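Local atomic coordinates of erythrocyte binding antigen 140 (Plasmodium falciparum, PDB entry 4GF2), a protein that probably binds a receptor on the host red blood cell surface through its paired Duffy-binding-like domains, as an adhesin of erythrocyte invasion. Residues Ile45-Phe59 with Arg114-Tyr127. The protein carries 3 engineered substitutions. Residues are numbered along the deposited sequence; the frame is centred on the assembly and turned at random.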
loop_
_atom_site.group_PDB
_atom_site.type_symbol
_atom_site.label_atom_id
_atom_site.label_comp_id
_atom_site.label_asym_id
_atom_site.label_seq_id
_atom_site.Cartn_x
_atom_site.Cartn_y
_atom_site.Cartn_z
ATOM N N ILE A 45 5.510 39.257 -16.997
ATOM C CA ILE A 45 5.890 39.631 -18.356
ATOM C C ILE A 45 4.738 40.215 -19.178
ATOM O O ILE A 45 4.952 40.727 -20.273
ATOM C CB ILE A 45 6.453 38.413 -19.104
ATOM C CG1 ILE A 45 5.371 37.339 -19.246
ATOM C CG2 ILE A 45 7.655 37.863 -18.363
ATOM C CD1 ILE A 45 5.836 36.096 -19.962
ATOM N N ALA A 46 3.523 40.142 -18.644
ATOM C CA ALA A 46 2.338 40.601 -19.361
ATOM C C ALA A 46 2.507 42.014 -19.908
ATOM O O ALA A 46 2.040 42.322 -21.004
ATOM C CB ALA A 46 1.122 40.542 -18.449
ATOM N N ASN A 47 3.174 42.875 -19.147
ATOM C CA ASN A 47 3.292 44.279 -19.530
ATOM C C ASN A 47 3.940 44.472 -20.893
ATOM O O ASN A 47 3.629 45.428 -21.600
ATOM C CB ASN A 47 4.045 45.067 -18.461
ATOM C CG ASN A 47 3.284 45.134 -17.158
ATOM O OD1 ASN A 47 2.273 45.832 -17.056
ATOM N ND2 ASN A 47 3.755 44.403 -16.154
ATOM N N PHE A 48 4.833 43.560 -21.263
ATOM C CA PHE A 48 5.449 43.599 -22.584
ATOM C C PHE A 48 4.391 43.551 -23.688
ATOM O O PHE A 48 4.555 44.163 -24.743
ATOM C CB PHE A 48 6.422 42.433 -22.758
ATOM C CG PHE A 48 7.720 42.612 -22.030
ATOM C CD1 PHE A 48 8.605 43.611 -22.403
ATOM C CD2 PHE A 48 8.064 41.774 -20.982
ATOM C CE1 PHE A 48 9.806 43.779 -21.740
ATOM C CE2 PHE A 48 9.263 41.936 -20.315
ATOM C CZ PHE A 48 10.137 42.939 -20.696
ATOM N N LEU A 49 3.306 42.823 -23.440
ATOM C CA LEU A 49 2.257 42.642 -24.441
ATOM C C LEU A 49 1.286 43.815 -24.498
ATOM O O LEU A 49 0.508 43.935 -25.441
ATOM C CB LEU A 49 1.484 41.354 -24.164
ATOM C CG LEU A 49 2.301 40.070 -24.295
ATOM C CD1 LEU A 49 1.556 38.895 -23.681
ATOM C CD2 LEU A 49 2.623 39.794 -25.756
ATOM N N ASN A 50 1.326 44.680 -23.490
ATOM C CA ASN A 50 0.437 45.835 -23.454
ATOM C C ASN A 50 1.081 47.086 -24.039
ATOM O O ASN A 50 0.495 48.167 -24.003
ATOM C CB ASN A 50 -0.007 46.112 -22.019
ATOM C CG ASN A 50 -0.794 44.965 -21.425
ATOM O OD1 ASN A 50 -1.526 44.269 -22.126
ATOM N ND2 ASN A 50 -0.642 44.759 -20.123
ATOM N N SER A 51 2.286 46.938 -24.578
ATOM C CA SER A 51 2.999 48.067 -25.158
ATOM C C SER A 51 3.385 47.783 -26.604
ATOM O O SER A 51 3.670 46.644 -26.971
ATOM C CB SER A 51 4.251 48.384 -24.337
ATOM O OG SER A 51 5.005 49.424 -24.936
ATOM N N ARG A 52 3.386 48.827 -27.425
ATOM C CA ARG A 52 3.820 48.701 -28.809
ATOM C C ARG A 52 5.341 48.594 -28.891
ATOM O O ARG A 52 5.890 48.261 -29.942
ATOM C CB ARG A 52 3.337 49.900 -29.624
ATOM C CG ARG A 52 1.826 50.051 -29.661
ATOM C CD ARG A 52 1.411 51.341 -30.354
ATOM N NE ARG A 52 -0.040 51.508 -30.377
ATOM C CZ ARG A 52 -0.765 51.954 -29.354
ATOM N NH1 ARG A 52 -0.184 52.284 -28.206
ATOM N NH2 ARG A 52 -2.080 52.069 -29.476
ATOM N N LEU A 53 6.017 48.871 -27.778
ATOM C CA LEU A 53 7.474 48.818 -27.729
ATOM C C LEU A 53 8.053 49.605 -28.901
ATOM O O LEU A 53 8.938 49.132 -29.616
ATOM C CB LEU A 53 7.952 47.366 -27.757
ATOM C CG LEU A 53 7.390 46.482 -26.640
ATOM C CD1 LEU A 53 7.874 45.050 -26.786
ATOM C CD2 LEU A 53 7.772 47.033 -25.275
ATOM N N GLU A 54 7.542 50.820 -29.077
ATOM C CA GLU A 54 7.847 51.640 -30.246
ATOM C C GLU A 54 9.344 51.863 -30.406
ATOM O O GLU A 54 9.875 51.800 -31.514
ATOM C CB GLU A 54 7.142 52.999 -30.156
ATOM C CG GLU A 54 5.682 52.935 -29.722
ATOM C CD GLU A 54 5.515 53.003 -28.215
ATOM O OE1 GLU A 54 6.470 53.422 -27.532
ATOM O OE2 GLU A 54 4.436 52.629 -27.713
ATOM N N THR A 55 10.018 52.131 -29.293
ATOM C CA THR A 55 11.441 52.436 -29.317
ATOM C C THR A 55 12.190 51.592 -28.296
ATOM O O THR A 55 11.582 50.879 -27.495
ATOM C CB THR A 55 11.689 53.915 -28.995
ATOM O OG1 THR A 55 11.297 54.180 -27.643
ATOM C CG2 THR A 55 10.893 54.810 -29.940
ATOM N N MET A 56 13.514 51.679 -28.324
ATOM C CA MET A 56 14.339 50.945 -27.377
ATOM C C MET A 56 14.186 51.537 -25.984
ATOM O O MET A 56 14.238 50.818 -24.985
ATOM C CB MET A 56 15.805 50.979 -27.799
ATOM C CG MET A 56 16.082 50.319 -29.140
ATOM S SD MET A 56 17.433 49.129 -29.062
ATOM C CE MET A 56 18.317 49.542 -30.554
ATOM N N GLU A 57 14.003 52.852 -25.917
ATOM C CA GLU A 57 13.762 53.513 -24.643
ATOM C C GLU A 57 12.518 52.908 -24.009
ATOM O O GLU A 57 12.501 52.604 -22.818
ATOM C CB GLU A 57 13.580 55.022 -24.829
ATOM C CG GLU A 57 14.795 55.731 -25.411
ATOM C CD GLU A 57 14.660 57.244 -25.385
ATOM O OE1 GLU A 57 13.953 57.764 -24.494
ATOM O OE2 GLU A 57 15.257 57.915 -26.256
ATOM N N LYS A 58 11.482 52.720 -24.819
ATOM C CA LYS A 58 10.234 52.156 -24.330
ATOM C C LYS A 58 10.457 50.732 -23.839
ATOM O O LYS A 58 10.025 50.369 -22.745
ATOM C CB LYS A 58 9.170 52.173 -25.427
ATOM C CG LYS A 58 7.756 51.937 -24.919
ATOM C CD LYS A 58 7.336 53.019 -23.937
ATOM C CE LYS A 58 5.880 52.877 -23.537
ATOM N NZ LYS A 58 5.487 53.907 -22.537
ATOM N N PHE A 59 11.139 49.926 -24.647
ATOM C CA PHE A 59 11.428 48.548 -24.270
ATOM C C PHE A 59 12.134 48.495 -22.920
ATOM O O PHE A 59 11.842 47.635 -22.092
ATOM C CB PHE A 59 12.287 47.854 -25.327
ATOM C CG PHE A 59 12.779 46.501 -24.903
ATOM C CD1 PHE A 59 11.956 45.391 -24.993
ATOM C CD2 PHE A 59 14.059 46.342 -24.396
ATOM C CE1 PHE A 59 12.402 44.144 -24.590
ATOM C CE2 PHE A 59 14.511 45.097 -23.993
ATOM C CZ PHE A 59 13.679 43.996 -24.091
ATOM N N ARG A 114 4.836 33.720 -26.226
ATOM C CA ARG A 114 4.150 34.865 -26.804
ATOM C C ARG A 114 5.012 36.124 -26.643
ATOM O O ARG A 114 5.221 36.872 -27.596
ATOM C CB ARG A 114 2.793 35.038 -26.122
ATOM C CG ARG A 114 1.744 35.759 -26.945
ATOM C CD ARG A 114 0.359 35.570 -26.331
ATOM N NE ARG A 114 -0.288 34.333 -26.777
ATOM C CZ ARG A 114 -1.018 33.528 -26.005
ATOM N NH1 ARG A 114 -1.212 33.796 -24.719
ATOM N NH2 ARG A 114 -1.557 32.434 -26.523
ATOM N N VAL A 115 5.524 36.345 -25.435
ATOM C CA VAL A 115 6.358 37.512 -25.155
ATOM C C VAL A 115 7.742 37.375 -25.783
ATOM O O VAL A 115 8.271 38.328 -26.357
ATOM C CB VAL A 115 6.531 37.733 -23.641
ATOM C CG1 VAL A 115 7.498 38.877 -23.378
ATOM C CG2 VAL A 115 5.192 38.011 -22.992
ATOM N N LYS A 116 8.330 36.189 -25.659
ATOM C CA LYS A 116 9.629 35.910 -26.257
ATOM C C LYS A 116 9.622 36.217 -27.760
ATOM O O LYS A 116 10.476 36.953 -28.257
ATOM C CB LYS A 116 10.006 34.446 -26.022
ATOM C CG LYS A 116 11.239 33.990 -26.785
ATOM C CD LYS A 116 11.164 32.508 -27.122
ATOM C CE LYS A 116 12.180 32.129 -28.190
ATOM N NZ LYS A 116 12.100 30.689 -28.552
ATOM N N GLY A 117 8.660 35.646 -28.478
ATOM C CA GLY A 117 8.541 35.866 -29.909
ATOM C C GLY A 117 8.327 37.327 -30.261
ATOM O O GLY A 117 8.852 37.824 -31.258
ATOM N N TYR A 118 7.544 38.015 -29.440
ATOM C CA TYR A 118 7.274 39.431 -29.644
ATOM C C TYR A 118 8.540 40.261 -29.435
ATOM O O TYR A 118 8.858 41.138 -30.240
ATOM C CB TYR A 118 6.178 39.892 -28.683
ATOM C CG TYR A 118 5.707 41.308 -28.910
ATOM C CD1 TYR A 118 5.341 41.747 -30.177
ATOM C CD2 TYR A 118 5.608 42.203 -27.854
ATOM C CE1 TYR A 118 4.902 43.043 -30.386
ATOM C CE2 TYR A 118 5.171 43.499 -28.053
ATOM C CZ TYR A 118 4.819 43.914 -29.319
ATOM O OH TYR A 118 4.381 45.202 -29.516
ATOM N N ILE A 119 9.257 39.983 -28.351
ATOM C CA ILE A 119 10.493 40.700 -28.057
ATOM C C ILE A 119 11.495 40.511 -29.192
ATOM O O ILE A 119 12.175 41.457 -29.587
ATOM C CB ILE A 119 11.105 40.250 -26.712
ATOM C CG1 ILE A 119 10.285 40.820 -25.552
ATOM C CG2 ILE A 119 12.546 40.708 -26.596
ATOM C CD1 ILE A 119 10.697 40.309 -24.176
ATOM N N ASN A 120 11.575 39.296 -29.727
ATOM C CA ASN A 120 12.459 39.028 -30.859
ATOM C C ASN A 120 12.058 39.818 -32.098
ATOM O O ASN A 120 12.909 40.314 -32.835
ATOM C CB ASN A 120 12.486 37.536 -31.187
ATOM C CG ASN A 120 13.288 36.736 -30.184
ATOM O OD1 ASN A 120 14.113 37.286 -29.455
ATOM N ND2 ASN A 120 13.054 35.432 -30.144
ATOM N N LYS A 121 10.754 39.928 -32.325
ATOM C CA LYS A 121 10.251 40.647 -33.485
ATOM C C LYS A 121 10.587 42.129 -33.366
ATOM O O LYS A 121 10.945 42.773 -34.348
ATOM C CB LYS A 121 8.739 40.438 -33.626
ATOM C CG LYS A 121 8.132 41.067 -34.868
ATOM C CD LYS A 121 7.591 42.459 -34.590
ATOM C CE LYS A 121 7.132 43.145 -35.867
ATOM N NZ LYS A 121 6.497 44.461 -35.588
ATOM N N LYS A 122 10.481 42.668 -32.158
ATOM C CA LYS A 122 10.771 44.079 -31.943
ATOM C C LYS A 122 12.260 44.353 -32.113
ATOM O O LYS A 122 12.651 45.388 -32.652
ATOM C CB LYS A 122 10.309 44.524 -30.557
ATOM C CG LYS A 122 8.801 44.476 -30.364
ATOM C CD LYS A 122 8.056 45.131 -31.523
ATOM C CE LYS A 122 8.509 46.564 -31.748
ATOM N NZ LYS A 122 7.755 47.223 -32.853
ATOM N N PHE A 123 13.093 43.427 -31.653
ATOM C CA PHE A 123 14.530 43.585 -31.806
ATOM C C PHE A 123 14.942 43.390 -33.264
ATOM O O PHE A 123 15.968 43.910 -33.695
ATOM C CB PHE A 123 15.291 42.642 -30.870
ATOM C CG PHE A 123 15.678 43.278 -29.564
ATOM C CD1 PHE A 123 14.762 43.387 -28.528
ATOM C CD2 PHE A 123 16.956 43.778 -29.373
ATOM C CE1 PHE A 123 15.116 43.978 -27.325
ATOM C CE2 PHE A 123 17.319 44.369 -28.174
ATOM C CZ PHE A 123 16.398 44.471 -27.148
ATOM N N SER A 124 14.134 42.655 -34.024
ATOM C CA SER A 124 14.308 42.593 -35.475
ATOM C C SER A 124 14.120 43.979 -36.068
ATOM O O SER A 124 14.876 44.402 -36.939
ATOM C CB SER A 124 13.309 41.629 -36.115
ATOM O OG SER A 124 13.812 40.306 -36.131
ATOM N N ASP A 125 13.096 44.681 -35.594
ATOM C CA ASP A 125 12.816 46.033 -36.057
ATOM C C ASP A 125 13.904 47.003 -35.601
ATOM O O ASP A 125 14.382 47.826 -36.384
ATOM C CB ASP A 125 11.450 46.498 -35.548
ATOM C CG ASP A 125 10.317 45.598 -36.008
ATOM O OD1 ASP A 125 10.479 44.912 -37.041
ATOM O OD2 ASP A 125 9.263 45.579 -35.336
ATOM N N TYR A 126 14.299 46.896 -34.335
ATOM C CA TYR A 126 15.284 47.804 -33.762
ATOM C C TYR A 126 16.594 47.771 -34.547
ATOM O O TYR A 126 17.157 48.815 -34.876
ATOM C CB TYR A 126 15.559 47.439 -32.300
ATOM C CG TYR A 126 14.368 47.569 -31.371
ATOM C CD1 TYR A 126 13.301 48.407 -31.674
ATOM C CD2 TYR A 126 14.316 46.848 -30.185
ATOM C CE1 TYR A 126 12.216 48.520 -30.820
ATOM C CE2 TYR A 126 13.239 46.953 -29.328
ATOM C CZ TYR A 126 12.192 47.789 -29.648
ATOM O OH TYR A 126 11.119 47.891 -28.790
ATOM N N TYR A 127 17.070 46.569 -34.850
ATOM C CA TYR A 127 18.373 46.399 -35.485
ATOM C C TYR A 127 18.275 45.992 -36.951
ATOM O O TYR A 127 19.281 45.960 -37.658
ATOM C CB TYR A 127 19.188 45.359 -34.714
ATOM C CG TYR A 127 19.592 45.837 -33.344
ATOM C CD1 TYR A 127 18.686 45.827 -32.291
ATOM C CD2 TYR A 127 20.872 46.314 -33.107
ATOM C CE1 TYR A 127 19.048 46.272 -31.041
ATOM C CE2 TYR A 127 21.244 46.760 -31.858
ATOM C CZ TYR A 127 20.331 46.738 -30.830
ATOM O OH TYR A 127 20.707 47.188 -29.587
#
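Tyr126 and Tyr118, two turns apart on helix 110-127, each donate a hydroxyl hydrogen bond to a main-chain carbonyl of the loop between helices 46-49 and 56-78. Tyr126 OH donates to Leu53 O at 2.6 Å, coming from above the carbonyl plane, 36° out of it. Tyr118 OH reaches Ser51 O at 3.0 Å and lies in the carbonyl plane, on a lone pair; CG anti to the nitrogen of its own residue (chi1 -174°) extends the ring to that carbonyl. Leu53 drops between the two tyrosines, its CD1 3.4 Å from Tyr118 CE2 and also against Lys122 CG.

Met56 lays CG over one face of the Tyr126 ring, and its chain then bends to set CE 3.4 Å from Tyr127 CE1. Deeper in, Phe123 turns its edge into the face of Phe59, a T-shaped pair with planes at 86°. Toward the start of the helix segment, Val115 splits its methyls: CG2 meets Ile45 CD1 and Leu49, while CG1 packs on Phe48. Ile119 CD1 sits almost squarely over the centre of the Phe48 ring, 4.1 Å from its centroid.

The loop is itself braced: Ser51 OG accepts from Leu53 N in an ST turn, and Thr55 OG1 caps helix 56-78 through Lys58 N. Further back, Phe63 of that helix meets both Phe48 and Phe59. Within the first of the chain's two Duffy binding domains, the loop and the start of helix 56-78 lie against helix 110-127, and both sides reach helix 132-155: Phe59 edge-to-face with Trp142, Tyr127 on Ile138.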